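Local coordinates for putative aliphatic sulfonates-binding protein (Escherichia coli, PDB 2X26), which probably serves as the periplasmic binding protein that captures aliphatic sulfonates for an ABC-type transport system, at residues V100-K112 with A127-P141. Residues are numbered along the deposited sequence; the frame is centred on the assembly and turned at random.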
# COMPACT_ATOMS: atom_id res chain seq x y z
N VAL A 100 -3.78 25.79 0.24
CA VAL A 100 -2.47 25.30 -0.23
C VAL A 100 -1.65 26.42 -0.89
O VAL A 100 -0.43 26.49 -0.79
CB VAL A 100 -2.68 24.14 -1.23
CG1 VAL A 100 -1.36 23.81 -1.87
CG2 VAL A 100 -3.22 22.93 -0.47
N ALA A 101 -2.34 27.29 -1.59
CA ALA A 101 -1.71 28.47 -2.15
C ALA A 101 -0.96 29.28 -1.10
O ALA A 101 0.08 29.86 -1.42
CB ALA A 101 -2.75 29.33 -2.86
N ASP A 102 -1.45 29.29 0.13
CA ASP A 102 -0.78 30.07 1.17
C ASP A 102 0.57 29.49 1.58
O ASP A 102 1.34 30.16 2.26
CB ASP A 102 -1.65 30.24 2.40
CG ASP A 102 -2.84 31.10 2.15
OD1 ASP A 102 -2.82 31.93 1.20
OD2 ASP A 102 -3.82 30.92 2.91
N LEU A 103 0.87 28.27 1.15
CA LEU A 103 2.20 27.70 1.42
C LEU A 103 3.34 28.35 0.65
O LEU A 103 4.49 28.13 0.98
CB LEU A 103 2.23 26.20 1.17
CG LEU A 103 1.34 25.38 2.10
CD1 LEU A 103 1.22 24.03 1.56
CD2 LEU A 103 1.90 25.29 3.47
N LYS A 104 3.04 29.11 -0.40
CA LYS A 104 4.09 29.80 -1.18
C LYS A 104 5.12 30.44 -0.25
O LYS A 104 4.74 31.19 0.64
CB LYS A 104 3.48 30.89 -2.07
CG LYS A 104 4.48 31.45 -3.09
CD LYS A 104 3.79 32.13 -4.27
CE LYS A 104 4.82 32.66 -5.27
NZ LYS A 104 4.19 33.44 -6.43
N GLY A 105 6.40 30.13 -0.44
CA GLY A 105 7.46 30.77 0.34
C GLY A 105 7.75 30.12 1.69
O GLY A 105 8.70 30.51 2.37
N HIS A 106 6.94 29.14 2.08
CA HIS A 106 7.07 28.51 3.41
C HIS A 106 7.81 27.17 3.40
O HIS A 106 8.02 26.58 2.34
CB HIS A 106 5.71 28.37 4.10
CG HIS A 106 5.14 29.67 4.55
ND1 HIS A 106 4.01 30.23 4.00
CD2 HIS A 106 5.57 30.54 5.50
CE1 HIS A 106 3.76 31.39 4.58
NE2 HIS A 106 4.69 31.60 5.49
N LYS A 107 8.20 26.70 4.60
CA LYS A 107 8.90 25.43 4.74
C LYS A 107 7.90 24.30 4.96
O LYS A 107 7.05 24.36 5.86
CB LYS A 107 9.89 25.47 5.92
CG LYS A 107 10.91 26.59 5.86
CD LYS A 107 11.58 26.68 7.25
CE LYS A 107 11.97 28.05 7.66
NZ LYS A 107 13.33 28.40 7.18
N VAL A 108 7.99 23.27 4.12
CA VAL A 108 7.10 22.14 4.26
C VAL A 108 7.92 20.86 4.46
O VAL A 108 8.72 20.50 3.58
CB VAL A 108 6.22 22.01 3.01
CG1 VAL A 108 5.24 20.82 3.16
CG2 VAL A 108 5.43 23.34 2.71
N ALA A 109 7.68 20.13 5.56
CA ALA A 109 8.40 18.89 5.80
C ALA A 109 7.64 17.71 5.21
O ALA A 109 6.41 17.69 5.28
CB ALA A 109 8.55 18.68 7.28
N PHE A 110 8.37 16.75 4.65
CA PHE A 110 7.83 15.45 4.16
C PHE A 110 8.98 14.54 3.78
O PHE A 110 10.09 15.03 3.56
CB PHE A 110 6.94 15.66 2.93
CG PHE A 110 7.66 16.33 1.76
CD1 PHE A 110 8.17 15.57 0.69
CD2 PHE A 110 7.86 17.71 1.76
CE1 PHE A 110 8.85 16.22 -0.37
CE2 PHE A 110 8.57 18.34 0.73
CZ PHE A 110 9.04 17.58 -0.33
N GLN A 111 8.71 13.25 3.59
CA GLN A 111 9.76 12.30 3.19
C GLN A 111 9.96 12.28 1.68
O GLN A 111 9.01 12.11 0.91
CB GLN A 111 9.45 10.87 3.71
CG GLN A 111 10.62 9.92 3.45
CD GLN A 111 10.39 8.53 4.05
OE1 GLN A 111 10.75 8.26 5.18
NE2 GLN A 111 9.85 7.65 3.26
N LYS A 112 11.20 12.47 1.23
CA LYS A 112 11.46 12.49 -0.21
C LYS A 112 11.05 11.15 -0.83
O LYS A 112 11.36 10.08 -0.28
CB LYS A 112 12.95 12.78 -0.54
CG LYS A 112 13.19 12.93 -2.07
CD LYS A 112 14.65 13.30 -2.42
CE LYS A 112 14.95 12.89 -3.88
NZ LYS A 112 16.27 13.36 -4.37
N ALA A 127 -2.68 24.60 -7.06
CA ALA A 127 -2.64 25.98 -6.61
C ALA A 127 -1.66 26.82 -7.46
O ALA A 127 -1.35 28.00 -7.15
CB ALA A 127 -2.25 25.99 -5.09
N GLY A 128 -1.20 26.23 -8.56
CA GLY A 128 -0.35 26.93 -9.54
C GLY A 128 1.05 27.12 -9.00
O GLY A 128 1.67 28.15 -9.29
N LEU A 129 1.55 26.14 -8.23
CA LEU A 129 2.88 26.22 -7.63
C LEU A 129 3.76 25.02 -7.96
O LEU A 129 3.24 23.95 -8.32
CB LEU A 129 2.79 26.38 -6.11
CG LEU A 129 2.00 27.59 -5.57
CD1 LEU A 129 1.86 27.50 -4.05
CD2 LEU A 129 2.65 28.95 -5.94
N LYS A 130 5.07 25.21 -7.85
CA LYS A 130 6.02 24.10 -8.01
C LYS A 130 6.91 24.00 -6.75
O LYS A 130 6.82 24.86 -5.87
CB LYS A 130 6.89 24.36 -9.25
CG LYS A 130 6.19 24.20 -10.62
CD LYS A 130 7.23 24.36 -11.74
CE LYS A 130 6.67 23.96 -13.11
NZ LYS A 130 5.74 24.97 -13.75
N PHE A 131 7.76 22.99 -6.66
CA PHE A 131 8.67 22.87 -5.50
C PHE A 131 9.62 24.05 -5.37
O PHE A 131 10.18 24.29 -4.29
CB PHE A 131 9.50 21.58 -5.55
CG PHE A 131 8.84 20.42 -4.88
CD1 PHE A 131 7.46 20.38 -4.69
CD2 PHE A 131 9.60 19.35 -4.45
CE1 PHE A 131 6.85 19.25 -4.07
CE2 PHE A 131 9.03 18.26 -3.87
CZ PHE A 131 7.66 18.21 -3.65
N THR A 132 9.84 24.77 -6.47
CA THR A 132 10.73 25.93 -6.44
C THR A 132 10.00 27.12 -5.82
O THR A 132 10.59 28.17 -5.61
CB THR A 132 11.35 26.28 -7.83
OG1 THR A 132 10.33 26.31 -8.84
CG2 THR A 132 12.41 25.28 -8.21
N ASP A 133 8.71 26.94 -5.52
CA ASP A 133 7.88 28.03 -4.98
C ASP A 133 7.75 27.91 -3.45
O ASP A 133 7.22 28.81 -2.81
CB ASP A 133 6.50 28.08 -5.65
CG ASP A 133 6.57 28.49 -7.13
OD1 ASP A 133 7.15 29.57 -7.46
OD2 ASP A 133 6.01 27.75 -7.98
N ILE A 134 8.21 26.79 -2.89
CA ILE A 134 8.31 26.62 -1.42
C ILE A 134 9.74 26.21 -1.04
O ILE A 134 10.63 26.16 -1.90
CB ILE A 134 7.34 25.54 -0.87
CG1 ILE A 134 7.70 24.17 -1.41
CG2 ILE A 134 5.88 25.86 -1.29
CD1 ILE A 134 7.04 22.99 -0.69
N GLN A 135 9.95 25.90 0.23
CA GLN A 135 11.21 25.34 0.70
C GLN A 135 11.02 23.87 1.12
O GLN A 135 10.66 23.60 2.28
CB GLN A 135 11.75 26.18 1.86
CG GLN A 135 12.33 27.54 1.44
CD GLN A 135 13.50 28.00 2.31
OE1 GLN A 135 13.32 28.46 3.44
NE2 GLN A 135 14.71 27.89 1.78
N PRO A 136 11.24 22.91 0.18
CA PRO A 136 10.95 21.51 0.52
C PRO A 136 11.94 21.06 1.51
O PRO A 136 13.16 21.34 1.35
CB PRO A 136 11.16 20.76 -0.81
CG PRO A 136 10.92 21.82 -1.87
CD PRO A 136 11.61 23.03 -1.25
N THR A 137 11.46 20.38 2.55
CA THR A 137 12.29 20.07 3.69
C THR A 137 12.22 18.55 3.89
O THR A 137 11.24 18.04 4.45
CB THR A 137 11.75 20.80 4.91
OG1 THR A 137 11.72 22.22 4.65
CG2 THR A 137 12.63 20.55 6.07
N TYR A 138 13.24 17.86 3.38
CA TYR A 138 13.15 16.41 3.21
C TYR A 138 13.50 15.71 4.51
O TYR A 138 14.64 15.75 4.93
CB TYR A 138 14.09 15.95 2.09
CG TYR A 138 13.77 16.58 0.72
CD1 TYR A 138 12.63 16.19 0.02
CD2 TYR A 138 14.63 17.53 0.12
CE1 TYR A 138 12.33 16.71 -1.23
CE2 TYR A 138 14.31 18.09 -1.15
CZ TYR A 138 13.15 17.65 -1.81
OH TYR A 138 12.74 18.12 -3.05
N LEU A 139 12.50 15.09 5.16
CA LEU A 139 12.70 14.50 6.50
C LEU A 139 11.85 13.26 6.67
O LEU A 139 10.71 13.25 6.26
CB LEU A 139 12.26 15.50 7.56
CG LEU A 139 13.05 16.82 7.61
CD1 LEU A 139 12.42 17.78 8.62
CD2 LEU A 139 14.46 16.44 8.02
N THR A 140 12.35 12.27 7.40
CA THR A 140 11.52 11.09 7.69
C THR A 140 10.53 11.45 8.80
O THR A 140 10.65 12.52 9.40
CB THR A 140 12.40 9.91 8.06
OG1 THR A 140 13.12 10.24 9.25
CG2 THR A 140 13.41 9.62 6.89
N PRO A 141 9.49 10.64 9.03
CA PRO A 141 8.40 11.12 9.87
C PRO A 141 8.84 11.52 11.28
O PRO A 141 8.39 12.57 11.75
CB PRO A 141 7.43 9.93 9.91
CG PRO A 141 7.65 9.25 8.62
CD PRO A 141 9.14 9.36 8.37
O HOH W 1 11.10 29.50 3.72
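Gln135 N donates a nearly straight bond to His106 O (2.9 Å, 170°), the first rung between parallel strands 107-110 and 135-138. Leu139 N bonds to Phe110 O at the other end. Between them, Val108 and Phe110 each donate to the second strand, and Val108 O accepts from Thr137 N. Gln135 O is gripped twice: Val108 N comes from one side of its carbonyl plane and Thr137 OG1 from the other. Ahead of the strands, Gly105 N, in a type II turn, bonds to Asp133 O (2.8 Å).

Aromatic packing centres on Phe110. With chi1 at 58°, its ring is directed alongside Pro136 and Tyr138. Its CZ meets Tyr138 CE1 at 3.5 Å and Phe131 CE2 at 3.6 Å. Both ring pairs are oblique. Pro136 CB lies at the ring edge. Replacing Phe110 by an alanine is likely to open a gap between Phe131, Tyr138 and Pro136 and to leave the Tyr138 ring freer to turn. Lys112 CB touches Tyr138 CD1 (3.5 Å), and its CD lies over one face, toward the rim.

Apolar contacts continue toward the start of the two segments. Ile134 CD1 touches Val108 CG2 at 3.8 Å, and Leu129 CD2 meets Lys104 CD. Ala127 CB packs on Ala101.

Helix 115-126 links the two strands, and its Leu120 touches Val108 and Phe110. This is a beta-alpha-beta unit at the edge of one of the two mixed five-stranded sheets, as in type 2 periplasmic binding proteins.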